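Local coordinates for protein 8-demethyl-8-aminoriboflavin-5'-phosphate synthase (PDB 5MLD) that replaces the C-8 methyl group of FMN with an amino group from glutamate, giving 8-amino-8-demethylriboflavin 5'-phosphate on the way to the antibiotic roseoflavin, at residues D48-W54 against K65-E71; I79-D83 against P121-K125; P157-A161 against F191-T196. One frame throughout, in Å; residues are numbered along the deposited sequence.

Interaction 1 (D48-W54 against K65-E71); sequences DIEQEYW and KARREDE
A surface salt-bridge network joins two segments of the loop between strand 38-43 and helix 72-81. D48-W54 is mostly extended; K65-R68 forms a type I turn, and E71 is the helix N-cap. The segments run antiparallel, CA of E52 4.8 Å from that of A66. E71 N donates to D48 O and D48 N to E71 OE2, both at 2.9 Å, while H47 holds E71 OE1; E50 N reaches D70 OD2 (2.8 Å). R68 (chi1 p) meets D48 through NH2-OD1 (2.7 Å) and NH1-OD2 (2.8 Å), and E50 through NE-OE1 (2.8 Å). K65 NZ bridges E50 OE1 (3.1 Å) and E52 OE2 (2.9 Å), which also pairs with R14 of the second subunit. Waters bridge E52 OE1 to A66 N and E52 O to A66 O. R67, its NH1 bonded to W60 O, lies cation-pi over W54 (CZ 4.4 Å from the five-membered centroid). The charge chain D48-R68-E50-K65-E52, backbone bonds and apolar W54-A66 packing together close a loop whose Y53 side chain lies about 5 Å from bound 8-demethyl-8-aminoriboflavin-5'-phosphate.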
loop_
_atom_site.group_PDB
_atom_site.type_symbol
_atom_site.label_atom_id
_atom_site.label_comp_id
_atom_site.label_asym_id
_atom_site.label_seq_id
_atom_site.Cartn_x
_atom_site.Cartn_y
_atom_site.Cartn_z
ATOM N N ASP A 48 -6.106 4.550 28.750
ATOM C CA ASP A 48 -6.374 5.931 28.380
ATOM C C ASP A 48 -5.121 6.512 27.740
ATOM O O ASP A 48 -4.195 6.932 28.432
ATOM C CB ASP A 48 -6.804 6.713 29.616
ATOM C CG ASP A 48 -7.110 8.157 29.320
ATOM O OD1 ASP A 48 -7.478 8.479 28.171
ATOM O OD2 ASP A 48 -6.971 8.976 30.250
ATOM N N ILE A 49 -5.100 6.557 26.407
ATOM C CA ILE A 49 -3.968 7.075 25.640
ATOM C C ILE A 49 -4.461 8.251 24.809
ATOM O O ILE A 49 -5.287 8.067 23.909
ATOM C CB ILE A 49 -3.365 5.998 24.723
ATOM C CG1 ILE A 49 -2.952 4.742 25.503
ATOM C CG2 ILE A 49 -2.221 6.580 23.888
ATOM C CD1 ILE A 49 -1.920 4.962 26.554
ATOM N N GLU A 50 -3.937 9.451 25.082
ATOM C CA GLU A 50 -4.437 10.648 24.410
ATOM C C GLU A 50 -3.975 10.686 22.959
ATOM O O GLU A 50 -2.788 10.514 22.668
ATOM C CB GLU A 50 -3.979 11.916 25.140
ATOM C CG GLU A 50 -4.419 13.201 24.443
ATOM C CD GLU A 50 -5.932 13.263 24.190
ATOM O OE1 GLU A 50 -6.729 13.004 25.128
ATOM O OE2 GLU A 50 -6.326 13.573 23.044
ATOM N N GLN A 51 -4.929 10.910 22.049
ATOM C CA GLN A 51 -4.657 10.944 20.617
ATOM C C GLN A 51 -4.168 12.309 20.145
ATOM O O GLN A 51 -3.416 12.394 19.166
ATOM C CB GLN A 51 -5.931 10.571 19.849
ATOM C CG GLN A 51 -5.822 10.647 18.333
ATOM C CD GLN A 51 -7.154 10.352 17.664
ATOM O OE1 GLN A 51 -8.217 10.655 18.211
ATOM N NE2 GLN A 51 -7.104 9.724 16.501
ATOM N N GLU A 52 -4.592 13.380 20.803
ATOM C CA GLU A 52 -4.316 14.715 20.298
ATOM C C GLU A 52 -2.842 15.064 20.452
ATOM O O GLU A 52 -2.129 14.533 21.311
ATOM C CB GLU A 52 -5.173 15.759 21.018
ATOM C CG GLU A 52 -6.637 15.704 20.615
ATOM C CD GLU A 52 -7.534 16.519 21.522
ATOM O OE1 GLU A 52 -7.095 17.596 21.993
ATOM O OE2 GLU A 52 -8.687 16.088 21.754
ATOM N N TYR A 53 -2.396 15.980 19.598
ATOM C CA TYR A 53 -0.996 16.377 19.512
ATOM C C TYR A 53 -0.813 17.811 19.978
ATOM O O TYR A 53 -1.600 18.704 19.627
ATOM C CB TYR A 53 -0.472 16.255 18.072
ATOM C CG TYR A 53 1.004 16.610 17.961
ATOM C CD1 TYR A 53 1.416 17.934 17.800
ATOM C CD2 TYR A 53 1.981 15.625 18.055
ATOM C CE1 TYR A 53 2.759 18.267 17.712
ATOM C CE2 TYR A 53 3.330 15.944 17.959
ATOM C CZ TYR A 53 3.711 17.271 17.802
ATOM O OH TYR A 53 5.042 17.596 17.720
ATOM N N TRP A 54 0.262 18.049 20.717
ATOM C CA TRP A 54 0.665 19.418 20.992
ATOM C C TRP A 54 2.182 19.469 21.055
ATOM O O TRP A 54 2.808 18.533 21.552
ATOM C CB TRP A 54 0.055 19.944 22.306
ATOM C CG TRP A 54 0.628 21.275 22.708
ATOM C CD1 TRP A 54 0.129 22.518 22.410
ATOM C CD2 TRP A 54 1.826 21.494 23.452
ATOM N NE1 TRP A 54 0.945 23.492 22.936
ATOM C CE2 TRP A 54 1.993 22.887 23.582
ATOM C CE3 TRP A 54 2.773 20.643 24.037
ATOM C CZ2 TRP A 54 3.070 23.445 24.264
ATOM C CZ3 TRP A 54 3.834 21.200 24.713
ATOM C CH2 TRP A 54 3.974 22.589 24.819
ATOM N N LYS A 65 -5.582 19.477 26.473
ATOM C CA LYS A 65 -6.017 18.081 26.436
ATOM C C LYS A 65 -4.904 17.165 25.931
ATOM O O LYS A 65 -4.697 16.070 26.470
ATOM C CB LYS A 65 -7.268 17.938 25.566
ATOM C CG LYS A 65 -7.862 16.527 25.546
ATOM C CD LYS A 65 -9.204 16.521 24.833
ATOM C CE LYS A 65 -9.833 15.130 24.831
ATOM N NZ LYS A 65 -9.227 14.207 23.834
ATOM N N ALA A 66 -4.168 17.598 24.903
ATOM C CA ALA A 66 -3.034 16.807 24.432
ATOM C C ALA A 66 -1.980 16.631 25.517
ATOM O O ALA A 66 -1.331 15.583 25.578
ATOM C CB ALA A 66 -2.412 17.451 23.200
ATOM N N ARG A 67 -1.799 17.623 26.388
ATOM C CA ARG A 67 -0.747 17.538 27.400
ATOM C C ARG A 67 -1.174 16.800 28.664
ATOM O O ARG A 67 -0.363 16.669 29.585
ATOM C CB ARG A 67 -0.265 18.947 27.790
ATOM C CG ARG A 67 0.555 19.643 26.721
ATOM C CD ARG A 67 1.149 20.971 27.210
ATOM N NE ARG A 67 0.148 21.866 27.786
ATOM C CZ ARG A 67 -0.588 22.734 27.089
ATOM N NH1 ARG A 67 -0.454 22.832 25.772
ATOM N NH2 ARG A 67 -1.472 23.509 27.713
ATOM N N ARG A 68 -2.410 16.325 28.745
ATOM C CA ARG A 68 -2.921 15.831 30.014
ATOM C C ARG A 68 -2.191 14.557 30.455
ATOM O O ARG A 68 -1.537 13.871 29.671
ATOM C CB ARG A 68 -4.422 15.583 29.912
ATOM C CG ARG A 68 -4.804 14.350 29.120
ATOM C CD ARG A 68 -6.288 14.352 28.801
ATOM N NE ARG A 68 -6.629 13.237 27.925
ATOM C CZ ARG A 68 -6.816 11.988 28.348
ATOM N NH1 ARG A 68 -6.689 11.680 29.634
ATOM N NH2 ARG A 68 -7.111 11.037 27.479
ATOM N N GLU A 69 -2.293 14.266 31.743
ATOM C CA GLU A 69 -1.760 13.023 32.284
ATOM C C GLU A 69 -2.583 11.844 31.770
ATOM O O GLU A 69 -3.798 11.803 31.975
ATOM C CB GLU A 69 -1.793 13.088 33.810
ATOM C CG GLU A 69 -1.375 11.828 34.520
ATOM C CD GLU A 69 -1.505 11.946 36.032
ATOM O OE1 GLU A 69 -1.386 13.075 36.559
ATOM O OE2 GLU A 69 -1.724 10.905 36.691
ATOM N N ASP A 70 -1.940 10.894 31.099
ATOM C CA ASP A 70 -2.638 9.706 30.617
ATOM C C ASP A 70 -1.774 8.488 30.946
ATOM O O ASP A 70 -0.857 8.544 31.778
ATOM C CB ASP A 70 -2.975 9.864 29.122
ATOM C CG ASP A 70 -1.740 9.811 28.221
ATOM O OD1 ASP A 70 -0.612 9.786 28.735
ATOM O OD2 ASP A 70 -1.904 9.799 26.986
ATOM N N GLU A 71 -2.050 7.362 30.287
ATOM C CA GLU A 71 -1.312 6.128 30.527
ATOM C C GLU A 71 -0.223 5.872 29.491
ATOM O O GLU A 71 0.328 4.765 29.452
ATOM C CB GLU A 71 -2.259 4.932 30.558
ATOM C CG GLU A 71 -3.274 4.955 31.681
ATOM C CD GLU A 71 -4.093 3.688 31.698
ATOM O OE1 GLU A 71 -3.512 2.604 31.896
ATOM O OE2 GLU A 71 -5.306 3.768 31.469
HETATM O O HOH W 1 -5.245 19.278 22.660
HETATM O O HOH W 2 -0.899 13.619 23.582
#

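Interaction 2 (I79-D83 against P121-K125)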
loop_
_atom_site.group_PDB
_atom_site.type_symbol
_atom_site.label_atom_id
_atom_site.label_comp_id
_atom_site.label_asym_id
_atom_site.label_seq_id
_atom_site.Cartn_x
_atom_site.Cartn_y
_atom_site.Cartn_z
ATOM N N ILE A 79 7.291 -0.657 26.237
ATOM C CA ILE A 79 7.851 -0.832 24.903
ATOM C C ILE A 79 9.363 -0.651 24.935
ATOM O O ILE A 79 10.107 -1.382 24.273
ATOM C CB ILE A 79 7.189 0.148 23.919
ATOM C CG1 ILE A 79 5.698 -0.164 23.777
ATOM C CG2 ILE A 79 7.891 0.104 22.585
ATOM C CD1 ILE A 79 4.927 0.925 23.046
ATOM N N ARG A 80 9.844 0.323 25.705
ATOM C CA ARG A 80 11.287 0.511 25.822
ATOM C C ARG A 80 11.959 -0.706 26.438
ATOM O O ARG A 80 13.096 -1.042 26.085
ATOM C CB ARG A 80 11.595 1.741 26.665
ATOM C CG ARG A 80 11.326 3.043 25.977
ATOM C CD ARG A 80 11.612 4.157 26.959
ATOM N NE ARG A 80 12.084 5.348 26.275
ATOM C CZ ARG A 80 13.343 5.520 25.890
ATOM N NH1 ARG A 80 14.249 4.578 26.126
ATOM N NH2 ARG A 80 13.695 6.629 25.274
ATOM N N GLU A 81 11.283 -1.365 27.373
ATOM C CA GLU A 81 11.873 -2.505 28.059
ATOM C C GLU A 81 11.769 -3.809 27.279
ATOM O O GLU A 81 12.535 -4.737 27.559
ATOM C CB GLU A 81 11.222 -2.695 29.430
ATOM C CG GLU A 81 11.403 -1.525 30.377
ATOM C CD GLU A 81 10.580 -1.695 31.653
ATOM O OE1 GLU A 81 10.329 -2.854 32.050
ATOM O OE2 GLU A 81 10.181 -0.678 32.261
ATOM N N ALA A 82 10.850 -3.914 26.324
ATOM C CA ALA A 82 10.616 -5.187 25.659
ATOM C C ALA A 82 11.662 -5.419 24.573
ATOM O O ALA A 82 11.966 -4.520 23.782
ATOM C CB ALA A 82 9.216 -5.224 25.056
ATOM N N ASP A 83 12.203 -6.634 24.537
ATOM C CA ASP A 83 13.162 -6.990 23.502
ATOM C C ASP A 83 12.464 -7.353 22.203
ATOM O O ASP A 83 13.025 -7.139 21.120
ATOM C CB ASP A 83 14.035 -8.138 24.003
ATOM C CG ASP A 83 14.623 -7.838 25.360
ATOM O OD1 ASP A 83 15.588 -7.049 25.389
ATOM O OD2 ASP A 83 14.109 -8.348 26.390
ATOM N N PRO A 121 16.322 5.064 20.360
ATOM C CA PRO A 121 16.056 4.308 21.598
ATOM C C PRO A 121 15.609 2.878 21.380
ATOM O O PRO A 121 15.831 2.041 22.263
ATOM C CB PRO A 121 14.946 5.124 22.280
ATOM C CG PRO A 121 15.043 6.454 21.704
ATOM C CD PRO A 121 15.549 6.312 20.307
ATOM N N LEU A 122 14.984 2.563 20.248
ATOM C CA LEU A 122 14.453 1.223 20.026
ATOM C C LEU A 122 15.390 0.346 19.197
ATOM O O LEU A 122 15.009 -0.758 18.795
ATOM C CB LEU A 122 13.064 1.316 19.374
ATOM C CG LEU A 122 12.053 2.096 20.229
ATOM C CD1 LEU A 122 10.661 2.104 19.615
ATOM C CD2 LEU A 122 11.981 1.538 21.647
ATOM N N TYR A 123 16.607 0.809 18.939
ATOM C CA TYR A 123 17.606 -0.023 18.279
ATOM C C TYR A 123 17.848 -1.319 19.044
ATOM O O TYR A 123 17.738 -1.377 20.273
ATOM C CB TYR A 123 18.923 0.748 18.132
ATOM C CG TYR A 123 19.178 1.171 16.695
ATOM C CD1 TYR A 123 18.347 2.089 16.071
ATOM C CD2 TYR A 123 20.245 0.659 15.974
ATOM C CE1 TYR A 123 18.562 2.478 14.768
ATOM C CE2 TYR A 123 20.474 1.043 14.671
ATOM C CZ TYR A 123 19.633 1.949 14.071
ATOM O OH TYR A 123 19.838 2.338 12.768
ATOM N N ASN A 124 18.183 -2.369 18.288
ATOM C CA ASN A 124 18.498 -3.716 18.760
ATOM C C ASN A 124 17.292 -4.484 19.258
ATOM O O ASN A 124 17.456 -5.555 19.869
ATOM C CB ASN A 124 19.584 -3.688 19.835
ATOM C CG ASN A 124 20.791 -2.969 19.340
ATOM O OD1 ASN A 124 21.400 -3.407 18.373
ATOM N ND2 ASN A 124 21.100 -1.822 19.933
ATOM N N LYS A 125 16.086 -3.989 19.002
ATOM C CA LYS A 125 14.885 -4.749 19.315
ATOM C C LYS A 125 14.374 -5.457 18.062
ATOM O O LYS A 125 14.847 -5.233 16.942
ATOM C CB LYS A 125 13.828 -3.823 19.925
ATOM C CG LYS A 125 14.292 -3.195 21.238
ATOM C CD LYS A 125 13.270 -2.186 21.723
ATOM C CE LYS A 125 13.730 -1.543 23.011
ATOM N NZ LYS A 125 13.916 -2.542 24.081
HETATM O O HOH W 3 14.508 1.771 24.767
HETATM O O HOH W 4 15.947 -7.785 20.687
HETATM O O HOH W 5 16.205 -4.854 23.765
#
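Helix 72-81 ends within the first segment: I79 to E81 are still helical, and A82 is the first residue to leave helical phi/psi, turning the chain toward strand 84-92. Opposite it, L122-K125 makes a type II beta turn, with N124 at positive phi (72°) in its third position and a weak closing bond from K125 N to L122 O (3.4 Å). The backbones converge along the contact, the CA atoms of R80 and L122 being 6.6 Å apart and those of D83 and K125 5.1 Å.

K125 supplies the direct hydrogen bonds. Its side chain (chi1 m, chi2 and chi3 t, then chi4 m) brings NZ to R80 O at 2.6 Å and A82 O at 2.8 Å, so the ammonium group satisfies carbonyls at and just past the C-terminal end of the helix. Water also fills the gap: one molecule donates to D83 O (3.0 Å) and N124 O (2.8 Å), another to D83 OD1 (2.8 Å) while accepting from K125 NZ (3.3 Å); D83 OD2 is bound by K4 N. Apolar contact is loose, with I79 CG2 4.4 Å from L122 CD2, and P121 CB packs 3.6 Å from R80 NH2.

D83 and V126 continue the approach by backbone hydrogen bonding. Here the starts of two adjacent inner parallel strands, 84-92 and 125-132, come together in the central sheet of the flavodoxin-like fold.

Interaction 3 (P157-A161 against F191-T196)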
loop_
_atom_site.group_PDB
_atom_site.type_symbol
_atom_site.label_atom_id
_atom_site.label_comp_id
_atom_site.label_asym_id
_atom_site.label_seq_id
_atom_site.Cartn_x
_atom_site.Cartn_y
_atom_site.Cartn_z
ATOM N N PRO A 157 12.951 -10.386 11.385
ATOM C CA PRO A 157 13.443 -11.655 10.868
ATOM C C PRO A 157 12.606 -12.090 9.680
ATOM O O PRO A 157 11.584 -11.454 9.380
ATOM C CB PRO A 157 13.262 -12.607 12.062
ATOM C CG PRO A 157 12.077 -12.049 12.792
ATOM C CD PRO A 157 12.054 -10.559 12.544
ATOM N N PRO A 158 12.996 -13.146 8.971
ATOM C CA PRO A 158 12.113 -13.690 7.936
ATOM C C PRO A 158 10.865 -14.284 8.553
ATOM O O PRO A 158 10.858 -14.715 9.711
ATOM C CB PRO A 158 12.955 -14.787 7.279
ATOM C CG PRO A 158 13.907 -15.194 8.352
ATOM C CD PRO A 158 14.248 -13.918 9.069
ATOM N N ASN A 159 9.796 -14.282 7.757
ATOM C CA ASN A 159 8.520 -14.873 8.144
ATOM C C ASN A 159 8.060 -14.331 9.497
ATOM O O ASN A 159 7.638 -15.066 10.391
ATOM C CB ASN A 159 8.631 -16.398 8.129
ATOM C CG ASN A 159 9.069 -16.924 6.761
ATOM O OD1 ASN A 159 10.161 -17.454 6.610
ATOM N ND2 ASN A 159 8.222 -16.736 5.751
ATOM N N ALA A 160 8.160 -13.013 9.643
ATOM C CA ALA A 160 7.865 -12.352 10.903
ATOM C C ALA A 160 6.400 -11.973 11.071
ATOM O O ALA A 160 6.050 -11.449 12.129
ATOM C CB ALA A 160 8.711 -11.090 11.042
ATOM N N ALA A 161 5.546 -12.198 10.065
ATOM C CA ALA A 161 4.143 -11.788 10.114
ATOM C C ALA A 161 3.247 -13.005 9.932
ATOM O O ALA A 161 3.286 -13.649 8.876
ATOM C CB ALA A 161 3.844 -10.751 9.033
ATOM N N PHE A 191 6.570 -20.155 12.881
ATOM C CA PHE A 191 7.704 -19.518 12.207
ATOM C C PHE A 191 8.063 -18.214 12.905
ATOM O O PHE A 191 9.229 -17.947 13.229
ATOM C CB PHE A 191 7.371 -19.202 10.734
ATOM C CG PHE A 191 7.204 -20.399 9.818
ATOM C CD1 PHE A 191 7.364 -21.703 10.259
ATOM C CD2 PHE A 191 6.892 -20.185 8.480
ATOM C CE1 PHE A 191 7.204 -22.763 9.390
ATOM C CE2 PHE A 191 6.735 -21.238 7.594
ATOM C CZ PHE A 191 6.889 -22.533 8.048
ATOM N N MET A 192 7.055 -17.369 13.116
ATOM C CA MET A 192 7.299 -16.036 13.641
ATOM C C MET A 192 7.917 -16.098 15.027
ATOM O O MET A 192 8.866 -15.364 15.318
ATOM C CB MET A 192 5.992 -15.246 13.664
ATOM C CG MET A 192 6.135 -13.800 14.053
ATOM S SD MET A 192 6.106 -13.524 15.834
ATOM C CE MET A 192 4.620 -14.381 16.337
ATOM N N VAL A 193 7.382 -16.957 15.903
ATOM C CA VAL A 193 7.917 -17.046 17.263
ATOM C C VAL A 193 9.354 -17.565 17.243
ATOM O O VAL A 193 10.238 -17.029 17.927
ATOM C CB VAL A 193 7.015 -17.934 18.130
ATOM C CG1 VAL A 193 7.694 -18.222 19.490
ATOM C CG2 VAL A 193 5.684 -17.240 18.329
ATOM N N ALA A 194 9.599 -18.622 16.472
ATOM C CA ALA A 194 10.947 -19.184 16.418
ATOM C C ALA A 194 11.952 -18.152 15.917
ATOM O O ALA A 194 13.048 -18.010 16.481
ATOM C CB ALA A 194 10.964 -20.429 15.533
ATOM N N ASN A 195 11.590 -17.405 14.876
ATOM C CA ASN A 195 12.553 -16.503 14.244
ATOM C C ASN A 195 12.733 -15.204 15.031
ATOM O O ASN A 195 13.866 -14.733 15.187
ATOM C CB ASN A 195 12.127 -16.193 12.801
ATOM C CG ASN A 195 12.285 -17.371 11.861
ATOM O OD1 ASN A 195 12.926 -18.371 12.188
ATOM N ND2 ASN A 195 11.717 -17.245 10.669
ATOM N N THR A 196 11.645 -14.599 15.546
ATOM C CA THR A 196 11.829 -13.416 16.392
ATOM C C THR A 196 12.626 -13.753 17.640
ATOM O O THR A 196 13.428 -12.938 18.105
ATOM C CB THR A 196 10.495 -12.793 16.802
ATOM O OG1 THR A 196 9.674 -13.778 17.457
ATOM C CG2 THR A 196 9.781 -12.272 15.575
#
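P157 lies in the loop between strands 154-155 and 161-164, its ring directed at the helical segment: CG meets T196 CG2 at 3.6 Å, and CB lies 3.8 Å from N195 CB. At P158 the main chain takes over, its O accepting a hydrogen bond from N195 ND2 (2.8 Å, 158° at the hydrogen), the one conventional hydrogen bond between the segments. N159 follows in a left-handed helical conformation (phi/psi 52/46), which reverses the path of the loop. Its CB packs against F191 CB at 4.0 Å, and its O approaches M192 CA at 3.4 Å in a CA-H...O contact. The side-chain amide of N159 turns to the fourth subunit, where OD1 bonds Y123; N195 OD1 bonds T210 of that subunit. A160 points its CB away and meets the helix through its carbonyl, with O just 3.0 Å from M192 CG. From there A161 enters the strand.

The close backbone approach, 4.6 Å between the CA atoms of A160 and M192, seats the loop directly on helix 183-205. That helix lies against strand 125-132 through M192 and T196 and against helix 20-34 through M192 and V193, while the fourth subunit packs on P157, P158 and F191.

In the fold
The three contacts follow one another along the chain, neither nesting nor crossing. Interaction 1 closes first, pinching the long excursion after strand 38-43 just before helix 72-81 begins. Interaction 2 takes up the far end of that helix and closes a loop containing strand 84-92 and helix 98-107, delivering the chain into strand 125-132. Interaction 3 then joins the segment after strand 154-155 to helix 183-205, which packs on the sheet. Centres of interactions 2 and 3 lie about 17 Å apart, whereas the centres of interactions 1 and 3 are about 34 Å apart, across the chain's centre. In the tetramer, Y123 of interaction 2 meets N159 and N195 of interaction 3 from another subunit.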